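Local coordinates for catalase-3 (Neurospora crassa, PDB 4AJ9) that breaks hydrogen peroxide down to oxygen and water with a haem cofactor, protecting the cell from peroxide damage, at the interface of chains A and B and the interface of chains A and C. Residues are numbered along the deposited sequence; one frame, centred on the assembly and turned at random. Chains: chain A/B/C, Catalase-3.

Contact 1: the interface of chains A and B. Residues chain A 62-64, 151, 155-156, 355, 358; chain B 54-55, 57-58.
A:His156 meets B:Glu57 tip to edge: NE2 of the imidazole gives a nearly straight bond (164° at H) of 2.6 Å to the carboxylate OE2, on the syn lone pair of OE2. That oxygen lies in the imidazole plane, although the carboxylate is turned well away from it. Beside this pair the ring of B:Phe54 packs among three chain A side chains. A:Phe151 stands edge-to-face against one face, planes 82° apart; A:Val63 CG2 lies over the opposite face toward its rim, 3.7 Å from CZ; and A:Ile155 CG2 sits at the edge, in plane. With CG anti to the backbone N (chi1 172°), the B:Phe54 ring points into this apolar cluster.

A:Thr355 OG1 donates to B:Asp55 O over 2.9 Å, on a lone pair, and A:Asn358 ND2 reaches B:Arg58 O at 3.2 Å. A:Val63 CG2 also packs on one face of the B:Arg58 guanidinium, 3.8 Å from CZ.

B:Arg58 NH1 forms a salt bridge of 3.1 Å to B:Glu57 OE1 and probably helps to orient the carboxylate. A water in the guanidinium plane, 2.8 Å from B:Arg58 NE, also hydrogen-bonds to A:Arg62 O, bridging the chains.

The end of B helix 45-55 and the following loop thus lodge between A helices 151-158 and 343-360.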
loop_
_atom_site.group_PDB
_atom_site.type_symbol
_atom_site.label_atom_id
_atom_site.label_comp_id
_atom_site.label_asym_id
_atom_site.label_seq_id
_atom_site.Cartn_x
_atom_site.Cartn_y
_atom_site.Cartn_z
ATOM N N ARG A 62 15.344 -2.388 0.720
ATOM C CA ARG A 62 15.485 -3.034 2.027
ATOM C C ARG A 62 15.911 -2.032 3.097
ATOM O O ARG A 62 16.708 -1.130 2.830
ATOM C CB ARG A 62 16.516 -4.158 1.933
ATOM C CG ARG A 62 16.092 -5.276 0.994
ATOM C CD ARG A 62 17.312 -6.065 0.495
ATOM N NE ARG A 62 16.935 -7.310 -0.176
ATOM C CZ ARG A 62 16.489 -7.395 -1.428
ATOM N NH1 ARG A 62 16.350 -6.300 -2.167
ATOM N NH2 ARG A 62 16.180 -8.580 -1.945
ATOM N N VAL A 63 15.373 -2.184 4.305
ATOM C CA VAL A 63 15.657 -1.246 5.377
ATOM C C VAL A 63 17.163 -1.274 5.743
ATOM O O VAL A 63 17.748 -0.249 6.063
ATOM C CB VAL A 63 14.722 -1.473 6.595
ATOM C CG1 VAL A 63 15.044 -2.792 7.305
ATOM C CG2 VAL A 63 14.805 -0.290 7.552
ATOM N N VAL A 64 17.774 -2.452 5.664
ATOM C CA VAL A 64 19.232 -2.600 5.729
ATOM C C VAL A 64 19.627 -3.536 4.571
ATOM O O VAL A 64 18.771 -4.246 4.032
ATOM C CB VAL A 64 19.691 -3.217 7.071
ATOM C CG1 VAL A 64 19.441 -2.238 8.236
ATOM C CG2 VAL A 64 18.941 -4.536 7.322
ATOM N N PHE A 151 18.304 -3.087 17.554
ATOM C CA PHE A 151 18.719 -3.011 16.150
ATOM C C PHE A 151 18.463 -1.629 15.525
ATOM O O PHE A 151 19.330 -1.096 14.821
ATOM C CB PHE A 151 18.064 -4.114 15.318
ATOM C CG PHE A 151 18.647 -4.275 13.933
ATOM C CD1 PHE A 151 19.954 -4.708 13.759
ATOM C CD2 PHE A 151 17.875 -4.040 12.806
ATOM C CE1 PHE A 151 20.483 -4.876 12.486
ATOM C CE2 PHE A 151 18.400 -4.216 11.532
ATOM C CZ PHE A 151 19.709 -4.633 11.372
ATOM N N ILE A 155 21.306 0.684 13.791
ATOM C CA ILE A 155 21.142 1.079 12.393
ATOM C C ILE A 155 20.958 2.594 12.244
ATOM O O ILE A 155 21.527 3.212 11.329
ATOM C CB ILE A 155 19.970 0.300 11.711
ATOM C CG1 ILE A 155 20.261 -1.207 11.722
ATOM C CG2 ILE A 155 19.736 0.773 10.257
ATOM C CD1 ILE A 155 21.622 -1.567 11.094
ATOM N N HIS A 156 20.160 3.192 13.128
ATOM C CA HIS A 156 19.973 4.640 13.112
ATOM C C HIS A 156 21.324 5.363 13.241
ATOM O O HIS A 156 21.616 6.288 12.484
ATOM C CB HIS A 156 18.998 5.091 14.212
ATOM C CG HIS A 156 17.552 4.920 13.851
ATOM N ND1 HIS A 156 16.528 5.442 14.609
ATOM C CD2 HIS A 156 16.959 4.266 12.822
ATOM C CE1 HIS A 156 15.367 5.125 14.062
ATOM N NE2 HIS A 156 15.600 4.428 12.966
ATOM N N THR A 355 8.731 -6.999 7.838
ATOM C CA THR A 355 9.262 -6.028 6.891
ATOM C C THR A 355 8.858 -6.339 5.446
ATOM O O THR A 355 8.849 -5.449 4.584
ATOM C CB THR A 355 10.799 -5.902 7.013
ATOM O OG1 THR A 355 11.220 -4.665 6.439
ATOM C CG2 THR A 355 11.492 -7.041 6.278
ATOM N N ASN A 358 6.088 -4.260 4.245
ATOM C CA ASN A 358 6.466 -2.921 3.788
ATOM C C ASN A 358 6.972 -2.950 2.353
ATOM O O ASN A 358 6.498 -2.203 1.495
ATOM C CB ASN A 358 7.550 -2.311 4.695
ATOM C CG ASN A 358 7.810 -0.834 4.389
ATOM O OD1 ASN A 358 6.912 -0.015 4.510
ATOM N ND2 ASN A 358 9.050 -0.496 3.994
ATOM N N PHE B 54 10.511 0.504 12.786
ATOM C CA PHE B 54 11.782 0.388 12.080
ATOM C C PHE B 54 11.601 -0.398 10.768
ATOM O O PHE B 54 12.013 0.032 9.697
ATOM C CB PHE B 54 12.827 -0.308 12.963
ATOM C CG PHE B 54 14.090 -0.638 12.231
ATOM C CD1 PHE B 54 15.053 0.339 12.023
ATOM C CD2 PHE B 54 14.284 -1.905 11.694
ATOM C CE1 PHE B 54 16.213 0.055 11.326
ATOM C CE2 PHE B 54 15.430 -2.200 10.987
ATOM C CZ PHE B 54 16.406 -1.213 10.804
ATOM N N ASP B 55 10.973 -1.560 10.870
ATOM C CA ASP B 55 10.784 -2.440 9.722
ATOM C C ASP B 55 10.078 -1.711 8.577
ATOM O O ASP B 55 10.179 -2.114 7.417
ATOM C CB ASP B 55 9.915 -3.640 10.125
ATOM C CG ASP B 55 10.618 -4.611 11.073
ATOM O OD1 ASP B 55 11.865 -4.535 11.227
ATOM O OD2 ASP B 55 9.906 -5.473 11.658
ATOM N N GLU B 57 10.255 1.679 7.835
ATOM C CA GLU B 57 10.769 3.043 7.648
ATOM C C GLU B 57 10.795 3.535 6.203
ATOM O O GLU B 57 10.530 4.711 5.946
ATOM C CB GLU B 57 12.160 3.238 8.298
ATOM C CG GLU B 57 12.097 3.463 9.815
ATOM C CD GLU B 57 13.466 3.653 10.463
ATOM O OE1 GLU B 57 14.453 3.878 9.731
ATOM O OE2 GLU B 57 13.541 3.578 11.710
ATOM N N ARG B 58 11.116 2.641 5.270
ATOM C CA ARG B 58 11.411 3.044 3.905
ATOM C C ARG B 58 10.181 3.249 3.058
ATOM O O ARG B 58 9.168 2.567 3.221
ATOM C CB ARG B 58 12.310 2.014 3.220
ATOM C CG ARG B 58 13.615 1.768 3.954
ATOM C CD ARG B 58 14.573 2.965 3.938
ATOM N NE ARG B 58 15.705 2.619 4.791
ATOM C CZ ARG B 58 15.845 2.992 6.059
ATOM N NH1 ARG B 58 14.959 3.808 6.635
ATOM N NH2 ARG B 58 16.901 2.565 6.744
HETATM O O HOH W 1 17.755 1.299 3.493
#

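Contact 2: the interface of chains A and B. Residues chain A 283-284, 289, 291, 435; chain B 36-37.
B:Arg37 reaches across to A:Asp289 in a loop-to-loop salt bridge that probably helps to hold subunits A and B together, and its side chain touches chain A along its whole length. CB packs on A:Leu291 CD1 at 3.8 Å. CG lies against the CB of A:Ser435, 3.9 Å away. CD then approaches the carboxylate oxygen OD2 of A:Asp289, and the bend at this point (chi3 73°) turns the guanidinium to present its NE edge to the acid.

The grip is side-on and bidentate. NE donates to A:Asp289 OD2 over 2.7 Å, the shorter leg of the salt bridge. NH2 donates to A:Asp289 OD1 over 2.9 Å. This second bond is almost straight, 177° at H. Both oxygens are met on their syn sides, though somewhat out of the carboxylate plane, and the two planes differ by 25°.

CZ is sandwiched. The amide of A:Gln284 stacks nearly parallel on one face, with NE2 over the centre, 3.4 Å from CZ. The opposite face carries A:Leu291 CD1, set toward the rim. NH1 also lies near the A:Gln284 amide nitrogen.

An alanine in place of B:Arg37 would probably leave the A:Asp289 carboxylate without its cationic mate across the interface and open a gap between A:Gln284 and A:Leu291.

The acid is positioned from its own chain: the backbone N of A:Leu291 donates to A:Asp289 OD1 over 2.9 Å, from the face of the carboxylate opposite that approached by B:Arg37 NH2.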
loop_
_atom_site.group_PDB
_atom_site.type_symbol
_atom_site.label_atom_id
_atom_site.label_comp_id
_atom_site.label_asym_id
_atom_site.label_seq_id
_atom_site.Cartn_x
_atom_site.Cartn_y
_atom_site.Cartn_z
ATOM N N ALA A 283 27.232 -25.468 26.071
ATOM C CA ALA A 283 26.842 -24.144 25.579
ATOM C C ALA A 283 27.636 -23.016 26.223
ATOM O O ALA A 283 27.887 -21.987 25.590
ATOM C CB ALA A 283 25.349 -23.909 25.786
ATOM N N GLN A 284 28.040 -23.203 27.475
ATOM C CA GLN A 284 28.727 -22.146 28.206
ATOM C C GLN A 284 30.148 -22.536 28.610
ATOM O O GLN A 284 30.701 -21.984 29.559
ATOM C CB GLN A 284 27.922 -21.750 29.448
ATOM C CG GLN A 284 26.531 -21.209 29.145
ATOM C CD GLN A 284 25.745 -20.854 30.396
ATOM O OE1 GLN A 284 26.070 -19.893 31.102
ATOM N NE2 GLN A 284 24.701 -21.632 30.678
ATOM N N ASP A 289 29.252 -17.425 26.348
ATOM C CA ASP A 289 27.954 -18.082 26.204
ATOM C C ASP A 289 27.625 -18.209 24.722
ATOM O O ASP A 289 27.623 -17.212 23.995
ATOM C CB ASP A 289 26.875 -17.258 26.918
ATOM C CG ASP A 289 25.535 -17.982 27.018
ATOM O OD1 ASP A 289 25.187 -18.790 26.128
ATOM O OD2 ASP A 289 24.819 -17.727 28.007
ATOM N N LEU A 291 24.980 -18.436 23.260
ATOM C CA LEU A 291 23.762 -17.721 22.872
ATOM C C LEU A 291 24.073 -16.265 22.536
ATOM O O LEU A 291 23.199 -15.527 22.082
ATOM C CB LEU A 291 22.719 -17.774 23.993
ATOM C CG LEU A 291 22.161 -19.143 24.385
ATOM C CD1 LEU A 291 21.163 -18.973 25.530
ATOM C CD2 LEU A 291 21.493 -19.804 23.201
ATOM N N SER A 435 21.594 -12.060 30.203
ATOM C CA SER A 435 22.394 -12.887 31.099
ATOM C C SER A 435 23.753 -12.238 31.400
ATOM O O SER A 435 24.423 -11.706 30.507
ATOM C CB SER A 435 22.584 -14.279 30.487
ATOM O OG SER A 435 23.467 -15.073 31.256
ATOM N N GLY B 36 16.118 -16.500 32.370
ATOM C CA GLY B 36 17.373 -15.778 32.205
ATOM C C GLY B 36 18.047 -15.890 30.842
ATOM O O GLY B 36 18.588 -14.914 30.311
ATOM N N ARG B 37 18.034 -17.093 30.284
ATOM C CA ARG B 37 18.596 -17.333 28.964
ATOM C C ARG B 37 17.455 -17.854 28.110
ATOM O O ARG B 37 17.611 -18.803 27.342
ATOM C CB ARG B 37 19.765 -18.339 29.040
ATOM C CG ARG B 37 20.992 -17.808 29.780
ATOM C CD ARG B 37 22.044 -18.892 30.046
ATOM N NE ARG B 37 22.767 -19.301 28.843
ATOM C CZ ARG B 37 22.604 -20.473 28.235
ATOM N NH1 ARG B 37 21.712 -21.338 28.703
ATOM N NH2 ARG B 37 23.307 -20.772 27.142
#

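Contact 3: the interface of chains A and C. Residues chain A 34, 39-42; chain C 34, 39-42.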
loop_
_atom_site.group_PDB
_atom_site.type_symbol
_atom_site.label_atom_id
_atom_site.label_comp_id
_atom_site.label_asym_id
_atom_site.label_seq_id
_atom_site.Cartn_x
_atom_site.Cartn_y
_atom_site.Cartn_z
ATOM N N ALA A 34 -5.586 16.729 -29.572
ATOM C CA ALA A 34 -6.656 17.424 -30.283
ATOM C C ALA A 34 -6.079 18.469 -31.239
ATOM O O ALA A 34 -5.940 19.636 -30.882
ATOM C CB ALA A 34 -7.610 18.066 -29.301
ATOM N N SER A 39 -3.470 19.854 -27.415
ATOM C CA SER A 39 -3.308 19.260 -26.093
ATOM C C SER A 39 -3.589 17.754 -26.089
ATOM O O SER A 39 -4.355 17.257 -26.899
ATOM C CB SER A 39 -4.252 19.958 -25.095
ATOM O OG SER A 39 -3.789 21.271 -24.791
ATOM N N THR A 40 -2.980 17.036 -25.153
ATOM C CA THR A 40 -3.143 15.591 -25.072
ATOM C C THR A 40 -4.528 15.224 -24.504
ATOM O O THR A 40 -5.018 15.865 -23.571
ATOM C CB THR A 40 -2.043 14.972 -24.198
ATOM O OG1 THR A 40 -0.764 15.275 -24.764
ATOM C CG2 THR A 40 -2.216 13.441 -24.077
ATOM N N LEU A 41 -5.144 14.192 -25.072
ATOM C CA LEU A 41 -6.468 13.757 -24.632
ATOM C C LEU A 41 -6.442 12.803 -23.437
ATOM O O LEU A 41 -5.658 11.869 -23.389
ATOM C CB LEU A 41 -7.211 13.083 -25.781
ATOM C CG LEU A 41 -7.539 14.008 -26.945
ATOM C CD1 LEU A 41 -8.520 13.301 -27.854
ATOM C CD2 LEU A 41 -8.136 15.289 -26.399
ATOM N N LEU A 42 -7.336 13.031 -22.489
ATOM C CA LEU A 42 -7.507 12.106 -21.376
ATOM C C LEU A 42 -7.881 10.709 -21.872
ATOM O O LEU A 42 -7.578 9.717 -21.205
ATOM C CB LEU A 42 -8.591 12.615 -20.432
ATOM C CG LEU A 42 -8.793 11.850 -19.124
ATOM C CD1 LEU A 42 -7.537 11.922 -18.252
ATOM C CD2 LEU A 42 -9.998 12.401 -18.375
ATOM N N ALA C 34 -11.678 20.120 -25.373
ATOM C CA ALA C 34 -11.110 20.676 -26.596
ATOM C C ALA C 34 -12.256 20.998 -27.549
ATOM O O ALA C 34 -12.540 20.229 -28.460
ATOM C CB ALA C 34 -10.133 19.679 -27.236
ATOM N N SER C 39 -13.402 16.344 -26.600
ATOM C CA SER C 39 -12.815 15.397 -25.661
ATOM C C SER C 39 -12.204 16.103 -24.458
ATOM O O SER C 39 -11.772 17.246 -24.552
ATOM C CB SER C 39 -11.729 14.579 -26.366
ATOM O OG SER C 39 -12.296 13.679 -27.299
ATOM N N THR C 40 -12.164 15.411 -23.327
ATOM C CA THR C 40 -11.602 15.982 -22.113
ATOM C C THR C 40 -10.079 16.000 -22.171
ATOM O O THR C 40 -9.452 15.055 -22.649
ATOM C CB THR C 40 -12.087 15.222 -20.873
ATOM O OG1 THR C 40 -13.499 15.404 -20.762
ATOM C CG2 THR C 40 -11.397 15.748 -19.590
ATOM N N LEU C 41 -9.497 17.099 -21.706
ATOM C CA LEU C 41 -8.049 17.299 -21.795
ATOM C C LEU C 41 -7.326 16.678 -20.621
ATOM O O LEU C 41 -7.762 16.800 -19.475
ATOM C CB LEU C 41 -7.707 18.794 -21.837
ATOM C CG LEU C 41 -8.182 19.520 -23.088
ATOM C CD1 LEU C 41 -7.492 20.870 -23.161
ATOM C CD2 LEU C 41 -7.885 18.670 -24.303
ATOM N N LEU C 42 -6.201 16.037 -20.909
ATOM C CA LEU C 42 -5.348 15.513 -19.857
ATOM C C LEU C 42 -4.817 16.643 -18.952
ATOM O O LEU C 42 -4.469 16.403 -17.791
ATOM C CB LEU C 42 -4.189 14.715 -20.475
ATOM C CG LEU C 42 -3.221 14.036 -19.500
ATOM C CD1 LEU C 42 -3.942 12.929 -18.734
ATOM C CD2 LEU C 42 -2.028 13.495 -20.275
#
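Residues A:Thr40 to A:Leu42 and C:Thr40 to C:Leu42 run antiparallel as a short beta bridge centred on the paired A:Leu41 and C:Leu41, with C:Leu42 N donating to A:Thr40 O and A:Leu42 N to C:Thr40 O, each over 2.9 Å and at nearly the same angle, as expected for a local two-fold.

On one side of the bridge, A:Leu42 and C:Leu42 cross at about a right angle, their CD1 methyls touching at 3.8 Å. CG is anti to the backbone N in both (chi1 -173° in A:Leu42), which carries CD2 alongside the threonine of the other chain: A:Leu42 CD2 lies 3.8 Å from C:Thr40 CG2, and the reciprocal pair matches it.

The A:Leu41 and C:Leu41 side chains pack toward the serines. A:Leu41 CD2 reaches C:Ser39 CB at 3.7 Å, and the two leucine CD2 methyls approach each other at 4.0 Å. Farther along, the methyls of A:Ala34 and C:Ala34 meet CB to CB at 3.6 Å.

Paired backbone bonds combined with apolar contacts fasten the N-terminal segments of two subunits together, and so probably help to hold the catalase tetramer.

Contacts 1 and 2 belong to the same A-B interface, their C-alpha centres about 28 Å apart; contact 3 joins A to C, about 43 Å from contact 1 and 70 Å from contact 2. Each uses an N-terminal segment: B residues 54-58 in contact 1, B 36-37 in contact 2, and 34 and 39-42 from both chains in contact 3. Residues 36-37 fall between these last, so one segment serves two kinds of partner. Contact 1, centred about 8 Å from A:His65, could most directly support the haem site: A:Val63 is two residues from A:His65, and A:Thr355 and A:Asn358 share helix 343-360 with the haem ligand A:Tyr352.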